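PDB 6ZZB: SAG family member (Sag19), which is a major surface antigen of the apicomplexan parasite Eimeria tenella, of unknown function, with a probable structural relationship to the CAP proteins. Local coordinates for residues A75-V80 against S94-K99; T81-A86 against Y209-L214; E48-C53 against K190-A195. All coordinates share one frame; numbering follows the deposited sequence.

Contact 1: residues A75-V80 against S94-K99; sequences AEDTEV and SPTAPK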
loop_
_atom_site.group_PDB
_atom_site.type_symbol
_atom_site.label_atom_id
_atom_site.label_comp_id
_atom_site.label_asym_id
_atom_site.label_seq_id
_atom_site.Cartn_x
_atom_site.Cartn_y
_atom_site.Cartn_z
ATOM N N ALA A 75 10.095 8.590 2.211
ATOM C CA ALA A 75 10.510 8.093 3.532
ATOM C C ALA A 75 11.783 7.276 3.333
ATOM O O ALA A 75 11.850 6.453 2.408
ATOM C CB ALA A 75 9.424 7.249 4.166
ATOM N N GLU A 76 12.777 7.490 4.181
ATOM C CA GLU A 76 14.004 6.681 4.145
ATOM C C GLU A 76 13.794 5.413 4.962
ATOM O O GLU A 76 12.900 5.330 5.790
ATOM C CB GLU A 76 15.202 7.479 4.664
ATOM C CG GLU A 76 15.407 8.771 3.915
ATOM C CD GLU A 76 15.896 8.592 2.486
ATOM O OE1 GLU A 76 16.383 7.484 2.136
ATOM O OE2 GLU A 76 15.781 9.554 1.710
ATOM N N ASP A 77 14.621 4.418 4.692
ATOM C CA ASP A 77 14.550 3.132 5.402
ATOM C C ASP A 77 14.513 3.336 6.913
ATOM O O ASP A 77 13.729 2.678 7.559
ATOM C CB ASP A 77 15.695 2.200 5.029
ATOM C CG ASP A 77 15.594 1.607 3.647
ATOM O OD1 ASP A 77 14.508 1.609 3.097
ATOM O OD2 ASP A 77 16.602 1.080 3.148
ATOM N N THR A 78 15.375 4.198 7.463
ATOM C CA THR A 78 15.433 4.393 8.932
ATOM C C THR A 78 14.059 4.807 9.459
ATOM O O THR A 78 13.644 4.377 10.511
ATOM C CB THR A 78 16.466 5.462 9.306
ATOM O OG1 THR A 78 17.739 5.112 8.757
ATOM C CG2 THR A 78 16.596 5.577 10.806
ATOM N N GLU A 79 13.393 5.670 8.708
ATOM C CA GLU A 79 12.078 6.209 9.095
ATOM C C GLU A 79 11.030 5.104 9.064
ATOM O O GLU A 79 10.222 5.024 9.968
ATOM C CB GLU A 79 11.701 7.345 8.158
ATOM C CG GLU A 79 12.584 8.562 8.299
ATOM C CD GLU A 79 12.143 9.653 7.354
ATOM O OE1 GLU A 79 12.220 9.471 6.121
ATOM O OE2 GLU A 79 11.795 10.728 7.856
ATOM N N VAL A 80 11.081 4.277 8.019
ATOM C CA VAL A 80 10.127 3.150 7.926
ATOM C C VAL A 80 10.345 2.200 9.101
ATOM O O VAL A 80 9.386 1.816 9.762
ATOM C CB VAL A 80 10.285 2.435 6.577
ATOM C CG1 VAL A 80 9.465 1.165 6.544
ATOM C CG2 VAL A 80 9.921 3.366 5.438
ATOM N N SER A 94 14.771 -5.100 11.316
ATOM C CA SER A 94 14.929 -3.742 10.743
ATOM C C SER A 94 14.067 -3.626 9.487
ATOM O O SER A 94 14.567 -3.414 8.385
ATOM C CB SER A 94 16.363 -3.452 10.432
ATOM O OG SER A 94 17.111 -3.431 11.638
ATOM N N PRO A 95 12.738 -3.755 9.628
ATOM C CA PRO A 95 11.872 -3.863 8.447
ATOM C C PRO A 95 11.851 -2.588 7.606
ATOM O O PRO A 95 11.848 -1.471 8.146
ATOM C CB PRO A 95 10.498 -4.198 9.027
ATOM C CG PRO A 95 10.565 -3.592 10.427
ATOM C CD PRO A 95 11.990 -3.872 10.867
ATOM N N THR A 96 11.817 -2.787 6.316
ATOM C CA THR A 96 11.804 -1.726 5.295
ATOM C C THR A 96 10.822 -2.134 4.205
ATOM O O THR A 96 10.405 -3.314 4.186
ATOM C CB THR A 96 13.189 -1.529 4.691
ATOM O OG1 THR A 96 13.498 -2.778 4.066
ATOM C CG2 THR A 96 14.264 -1.168 5.698
ATOM N N ALA A 97 10.479 -1.240 3.296
ATOM C CA ALA A 97 9.561 -1.604 2.209
ATOM C C ALA A 97 10.117 -2.760 1.394
ATOM O O ALA A 97 9.371 -3.693 1.088
ATOM C CB ALA A 97 9.195 -0.402 1.393
ATOM N N PRO A 98 11.409 -2.792 0.998
ATOM C CA PRO A 98 11.894 -3.944 0.243
ATOM C C PRO A 98 11.745 -5.257 1.012
ATOM O O PRO A 98 11.339 -6.260 0.440
ATOM C CB PRO A 98 13.368 -3.616 -0.016
ATOM C CG PRO A 98 13.408 -2.112 0.005
ATOM C CD PRO A 98 12.400 -1.690 1.043
ATOM N N LYS A 99 12.069 -5.247 2.295
ATOM C CA LYS A 99 11.998 -6.494 3.085
ATOM C C LYS A 99 10.556 -6.944 3.217
ATOM O O LYS A 99 10.285 -8.159 3.225
ATOM C CB LYS A 99 12.616 -6.328 4.454
ATOM C CG LYS A 99 14.094 -6.026 4.403
ATOM C CD LYS A 99 14.634 -5.651 5.764
ATOM C CE LYS A 99 16.129 -5.436 5.765
ATOM N NZ LYS A 99 16.597 -5.119 7.132
HETATM O O HOH W 1 11.725 1.316 3.176
#
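Asp77 and Thr96 meet where two helices begin: Asp77 lies in the first turn of helix 77-86, and Thr96 is the N-cap of helix 97-105. Val80 and Ala97 both touch Ser192 of strand 190-196, so the two helix starts pack side by side on that strand. The side chains of Asp77 and Thr96 cross obliquely, and the Thr96 methyl CG2 lies 3.7 Å from Asp77 CG. CG2 points anti to the Thr96 carbonyl carbon, while OG1 takes the crowded position between the backbone N and that carbon (chi1 62°). This division of labour lets one residue pack and cap at once: OG1 accepts a weak capping bond from Lys99 N at 3.4 Å, nearly straight at 164°. Deeper in, Val80 turns its CB toward 94-99, with CG1 anti to its own backbone N, and CG1 rests 3.9 Å from Thr96 CA and at a similar distance from Pro95 O. The direct contact, 196 Å² over both sides, is therefore van der Waals packing. The polar link is carried by a water. It donates to Asp77 OD1 at 2.8 Å and, also at 2.8 Å, accepts from Ala97 N, the first backbone amide of helix 97-105.

Contact 2: residues T81-A86 against Y209-L214; sequences TESLKA and YFIDPL
Ser83 and Tyr209 join hydroxyl to hydroxyl, Ser83 OG lying 2.7 Å from Tyr209 OH in a hydrogen bond that either group could donate. OG sits at the edge of the tyrosine ring, in its plane, and is also 3.3 Å from CE2 of Tyr209. Both side chains reach into the contact in the same way: Ser83 OG is anti to its backbone N (chi1 176°), and so is Tyr209 CG (chi1 -173°), which carries the ring from the strand toward the helix. Leu84 comes to the same ring obliquely. Its side chain slides past Tyr209 in the opposite direction, and CD2 comes to 3.4 Å from Tyr209 CE1, a tight apolar approach. The phenol is thus held by a hydrogen bond at OH and by the Leu84 methyl CD2 near CE1.

Ser83 OG has a second partner, a water at 2.7 Å that donates to Asp212 OD1, extending the network past the end of the strand. That part of the chain turns through a cis peptide bond before Asp212, and Pro213 CD then comes to 3.7 Å from Ser83 OG. Ile211 adds apolar packing, its CG1 being 4.1 Å from Ser83 CB.

The short axes of helix 81-86 and strand 209-211 pass 9.4 Å apart, nearly perpendicular, so the helix lies across the strand. Tyr209 also touches Val80 of the same helix, and Leu84 packs on Pro95. Asp212 forms a salt bridge with Lys189. Phe210, whose CB points away from helix 81-86, packs on Leu183 of helix 175-183, leaving strand 203-211 between the two helices.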
loop_
_atom_site.group_PDB
_atom_site.type_symbol
_atom_site.label_atom_id
_atom_site.label_comp_id
_atom_site.label_asym_id
_atom_site.label_seq_id
_atom_site.Cartn_x
_atom_site.Cartn_y
_atom_site.Cartn_z
ATOM N N THR A 81 11.605 1.852 9.395
ATOM C CA THR A 81 11.885 0.917 10.506
ATOM C C THR A 81 11.353 1.489 11.815
ATOM O O THR A 81 10.741 0.800 12.617
ATOM C CB THR A 81 13.377 0.632 10.595
ATOM O OG1 THR A 81 13.802 -0.008 9.382
ATOM C CG2 THR A 81 13.698 -0.201 11.818
ATOM N N GLU A 82 11.590 2.780 12.057
ATOM C CA GLU A 82 11.171 3.383 13.340
ATOM C C GLU A 82 9.644 3.532 13.431
ATOM O O GLU A 82 9.052 3.305 14.496
ATOM C CB GLU A 82 11.876 4.742 13.448
ATOM C CG GLU A 82 11.978 5.256 14.845
ATOM C CD GLU A 82 12.795 4.347 15.765
ATOM O OE1 GLU A 82 12.363 4.157 16.817
ATOM O OE2 GLU A 82 13.835 3.781 15.352
ATOM N N SER A 83 9.000 3.896 12.321
ATOM C CA SER A 83 7.521 3.970 12.271
ATOM C C SER A 83 6.917 2.598 12.601
ATOM O O SER A 83 6.000 2.502 13.414
ATOM C CB SER A 83 7.088 4.462 10.933
ATOM O OG SER A 83 5.679 4.456 10.822
ATOM N N LEU A 84 7.479 1.548 11.992
ATOM C CA LEU A 84 6.994 0.174 12.264
ATOM C C LEU A 84 7.253 -0.215 13.719
ATOM O O LEU A 84 6.383 -0.814 14.337
ATOM C CB LEU A 84 7.674 -0.758 11.271
ATOM C CG LEU A 84 7.067 -0.691 9.861
ATOM C CD1 LEU A 84 7.968 -1.398 8.878
ATOM C CD2 LEU A 84 5.660 -1.297 9.830
ATOM N N LYS A 85 8.423 0.149 14.238
ATOM C CA LYS A 85 8.766 -0.177 15.646
ATOM C C LYS A 85 7.736 0.445 16.591
ATOM O O LYS A 85 7.325 -0.203 17.575
ATOM C CB LYS A 85 10.176 0.313 15.951
ATOM C CG LYS A 85 10.632 0.020 17.373
ATOM C CD LYS A 85 12.021 0.540 17.632
ATOM C CE LYS A 85 12.409 0.405 19.095
ATOM N NZ LYS A 85 12.488 -1.014 19.508
ATOM N N ALA A 86 7.250 1.639 16.278
ATOM C CA ALA A 86 6.245 2.358 17.099
ATOM C C ALA A 86 4.909 1.617 17.141
ATOM O O ALA A 86 4.158 1.801 18.116
ATOM C CB ALA A 86 6.074 3.755 16.586
ATOM N N TYR A 209 4.898 1.801 2.033
ATOM C CA TYR A 209 4.696 2.114 3.448
ATOM C C TYR A 209 4.540 3.618 3.600
ATOM O O TYR A 209 5.427 4.367 3.161
ATOM C CB TYR A 209 5.867 1.631 4.311
ATOM C CG TYR A 209 5.568 1.805 5.771
ATOM C CD1 TYR A 209 4.745 0.904 6.405
ATOM C CD2 TYR A 209 6.031 2.869 6.519
ATOM C CE1 TYR A 209 4.362 1.060 7.714
ATOM C CE2 TYR A 209 5.701 3.015 7.843
ATOM C CZ TYR A 209 4.881 2.092 8.459
ATOM O OH TYR A 209 4.547 2.199 9.772
ATOM N N PHE A 210 3.440 4.034 4.208
ATOM C CA PHE A 210 3.130 5.447 4.468
ATOM C C PHE A 210 3.394 5.759 5.937
ATOM O O PHE A 210 2.980 5.018 6.812
ATOM C CB PHE A 210 1.674 5.735 4.118
ATOM C CG PHE A 210 1.359 5.538 2.658
ATOM C CD1 PHE A 210 1.129 4.264 2.135
ATOM C CD2 PHE A 210 1.295 6.610 1.782
ATOM C CE1 PHE A 210 0.863 4.074 0.797
ATOM C CE2 PHE A 210 1.005 6.419 0.438
ATOM C CZ PHE A 210 0.789 5.156 -0.061
ATOM N N ILE A 211 4.078 6.885 6.175
ATOM C CA ILE A 211 4.283 7.448 7.526
ATOM C C ILE A 211 3.376 8.663 7.593
ATOM O O ILE A 211 3.549 9.558 6.765
ATOM C CB ILE A 211 5.760 7.800 7.754
ATOM C CG1 ILE A 211 6.677 6.607 7.501
ATOM C CG2 ILE A 211 5.948 8.404 9.151
ATOM C CD1 ILE A 211 8.140 6.913 7.747
ATOM N N ASP A 212 2.398 8.693 8.520
ATOM C CA ASP A 212 2.061 7.706 9.524
ATOM C C ASP A 212 1.046 6.731 8.958
ATOM O O ASP A 212 0.230 7.128 8.139
ATOM C CB ASP A 212 1.424 8.391 10.738
ATOM C CG ASP A 212 2.409 9.266 11.476
ATOM O OD1 ASP A 212 3.527 8.797 11.730
ATOM O OD2 ASP A 212 2.012 10.396 11.813
ATOM N N PRO A 213 1.092 5.446 9.330
ATOM C CA PRO A 213 0.155 4.471 8.796
ATOM C C PRO A 213 -1.263 4.641 9.325
ATOM O O PRO A 213 -1.444 4.920 10.514
ATOM C CB PRO A 213 0.726 3.123 9.256
ATOM C CG PRO A 213 1.500 3.458 10.523
ATOM C CD PRO A 213 2.071 4.835 10.241
ATOM N N LEU A 214 -2.244 4.350 8.486
ATOM C CA LEU A 214 -3.606 4.099 8.986
ATOM C C LEU A 214 -3.591 2.893 9.903
ATOM O O LEU A 214 -2.940 1.879 9.594
ATOM C CB LEU A 214 -4.576 3.825 7.837
ATOM C CG LEU A 214 -4.985 5.038 7.048
ATOM C CD1 LEU A 214 -5.750 4.569 5.816
ATOM C CD2 LEU A 214 -5.828 5.978 7.904
HETATM O O HOH W 2 4.578 6.386 12.279
#

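Contact 3: residues E48-C53 against K190-A195; sequences EKTEDC and KVSCAA
Cys193, Thr50 and Lys49 bury the largest areas here, 84, 61 and 57 Å² respectively, and they mark the place where an edge strand gives way to a helix. Glu48 and Ala194 form an antiparallel non-hydrogen-bonded pair. Just beyond it, Lys49 N donates to Cys193 O at 2.8 Å with an N-H...O angle of 167°, the donor standing above the carbonyl plane. Lys49 is the N-cap of helix 50-61, so the chain then leaves the sheet, and the next bond to the strand comes from a side chain: Cys193 N donates to Thr50 OG1 at 2.9 Å and 169°. Cys193 is thereby gripped at both backbone polar atoms.

The Thr50 torsion explains the fit. OG1 is anti to the carbonyl carbon (chi1 -52°) and faces the Cys193 amide, while CG2, anti to the backbone N, packs against Val191 O at 3.4 Å. A water, 3.0 Å from Thr50 OG1, also bonds Ser192 OG and bridges the two hydroxyls. Lys49 contributes its aliphatic chain, with CG lying 3.7 Å from Ala195 N and near the Ala195 CB. Cys193 SG lies 3.9 Å from Cys53 CB and 4.1 Å from Cys53 SG, which brings the disulfides Cys53-Cys138 and Cys193-Cys208 side by side.

Glu48 and Glu51 both form salt bridges with Lys74. The Cys53-Cys138 bond ties helix 50-61 to helix 138-155, and Cys193-Cys208 joins neighbouring strands 190-196 and 203-211. Helix 50-61 packs further on this strand through Leu54 on Val191 and Ile57 on Cys193, whereas Ser192 and Ala194 touch Ala97 of helix 97-105.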
loop_
_atom_site.group_PDB
_atom_site.type_symbol
_atom_site.label_atom_id
_atom_site.label_comp_id
_atom_site.label_asym_id
_atom_site.label_seq_id
_atom_site.Cartn_x
_atom_site.Cartn_y
_atom_site.Cartn_z
ATOM N N GLU A 48 13.904 -0.768 -4.654
ATOM C CA GLU A 48 13.222 0.456 -4.196
ATOM C C GLU A 48 12.519 1.089 -5.398
ATOM O O GLU A 48 13.046 1.082 -6.509
ATOM C CB GLU A 48 14.321 1.328 -3.587
ATOM C CG GLU A 48 13.874 2.644 -3.039
ATOM C CD GLU A 48 14.137 3.830 -3.948
ATOM O OE1 GLU A 48 14.166 3.639 -5.177
ATOM O OE2 GLU A 48 14.358 4.930 -3.403
ATOM N N LYS A 49 11.296 1.561 -5.186
ATOM C CA LYS A 49 10.433 2.092 -6.248
ATOM C C LYS A 49 9.855 3.457 -5.883
ATOM O O LYS A 49 8.970 3.939 -6.602
ATOM C CB LYS A 49 9.290 1.123 -6.543
ATOM C CG LYS A 49 9.680 -0.233 -7.079
ATOM C CD LYS A 49 10.445 -0.169 -8.366
ATOM C CE LYS A 49 10.494 -1.517 -9.083
ATOM N NZ LYS A 49 11.350 -1.458 -10.291
ATOM N N THR A 50 10.324 4.128 -4.842
ATOM C CA THR A 50 9.688 5.364 -4.382
ATOM C C THR A 50 9.731 6.412 -5.483
ATOM O O THR A 50 8.710 7.044 -5.774
ATOM C CB THR A 50 10.323 5.895 -3.112
ATOM O OG1 THR A 50 10.344 4.803 -2.168
ATOM C CG2 THR A 50 9.596 7.112 -2.594
ATOM N N GLU A 51 10.874 6.598 -6.126
ATOM C CA GLU A 51 10.943 7.623 -7.197
ATOM C C GLU A 51 10.074 7.229 -8.395
ATOM O O GLU A 51 9.697 8.122 -9.167
ATOM C CB GLU A 51 12.389 7.821 -7.650
ATOM C CG GLU A 51 13.278 8.472 -6.620
ATOM C CD GLU A 51 13.857 7.575 -5.554
ATOM O OE1 GLU A 51 13.709 6.340 -5.664
ATOM O OE2 GLU A 51 14.439 8.116 -4.610
ATOM N N ASP A 52 9.847 5.951 -8.636
ATOM C CA ASP A 52 9.004 5.505 -9.759
ATOM C C ASP A 52 7.529 5.744 -9.450
ATOM O O ASP A 52 6.733 5.764 -10.421
ATOM C CB ASP A 52 9.245 4.034 -10.067
ATOM C CG ASP A 52 8.832 3.688 -11.480
ATOM O OD1 ASP A 52 9.265 4.415 -12.407
ATOM O OD2 ASP A 52 8.000 2.768 -11.653
ATOM N N CYS A 53 7.153 5.833 -8.190
ATOM C CA CYS A 53 5.730 5.848 -7.759
ATOM C C CYS A 53 5.293 7.221 -7.249
ATOM O O CYS A 53 4.073 7.457 -7.171
ATOM C CB CYS A 53 5.520 4.818 -6.660
ATOM S SG CYS A 53 5.808 3.102 -7.162
ATOM N N LYS A 190 4.813 10.861 4.260
ATOM C CA LYS A 190 5.966 10.299 3.526
ATOM C C LYS A 190 5.609 8.889 3.081
ATOM O O LYS A 190 4.722 8.283 3.719
ATOM C CB LYS A 190 7.211 10.249 4.417
ATOM C CG LYS A 190 7.532 11.556 5.131
ATOM C CD LYS A 190 8.862 11.515 5.811
ATOM C CE LYS A 190 9.087 12.728 6.683
ATOM N NZ LYS A 190 10.510 12.839 7.030
ATOM N N VAL A 191 6.317 8.409 2.081
ATOM C CA VAL A 191 6.078 7.045 1.552
ATOM C C VAL A 191 7.384 6.425 1.087
ATOM O O VAL A 191 8.249 7.115 0.567
ATOM C CB VAL A 191 5.000 7.078 0.462
ATOM C CG1 VAL A 191 5.442 7.861 -0.763
ATOM C CG2 VAL A 191 4.541 5.677 0.053
ATOM N N SER A 192 7.521 5.124 1.318
ATOM C CA SER A 192 8.605 4.304 0.760
ATOM C C SER A 192 7.995 3.121 0.021
ATOM O O SER A 192 7.255 2.364 0.660
ATOM C CB SER A 192 9.518 3.839 1.849
ATOM O OG SER A 192 10.560 3.035 1.295
ATOM N N CYS A 193 8.301 2.975 -1.252
ATOM C CA CYS A 193 7.743 1.890 -2.077
ATOM C C CYS A 193 8.853 0.946 -2.513
ATOM O O CYS A 193 9.986 1.377 -2.753
ATOM C CB CYS A 193 7.087 2.435 -3.329
ATOM S SG CYS A 193 5.638 3.500 -3.036
ATOM N N ALA A 194 8.526 -0.329 -2.647
ATOM C CA ALA A 194 9.465 -1.323 -3.162
ATOM C C ALA A 194 8.685 -2.439 -3.815
ATOM O O ALA A 194 7.506 -2.669 -3.453
ATOM C CB ALA A 194 10.346 -1.857 -2.062
ATOM N N ALA A 195 9.289 -3.141 -4.745
ATOM C CA ALA A 195 8.611 -4.271 -5.400
ATOM C C ALA A 195 9.598 -5.399 -5.590
ATOM O O ALA A 195 10.777 -5.145 -5.920
ATOM C CB ALA A 195 8.043 -3.875 -6.724
HETATM O O HOH W 3 12.203 4.876 0.159
#

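Strand 190-196 links all three contacts. Contacts 1 and 2 share helix 77-86, with centres about 9 Å apart, and are joined by a probable hydrogen bond between Pro95 O and Thr81 OG1 at 2.7 Å. Contact 3 lies about 11 Å from contact 1, centre to centre. Between them, Glu79 OE2 forms a salt bridge with Lys190 NZ at 2.6 Å, and Ala75 N probably bonds to Val191 O. Contacts 2 and 3, with centres about 14 Å apart, reach the same sheet through neighbouring strands 203-211 and 190-196, paired through Tyr209 N and Ser192 O at 2.8 Å. In sequence, contact 1 is nested inside the loop closed by contact 3.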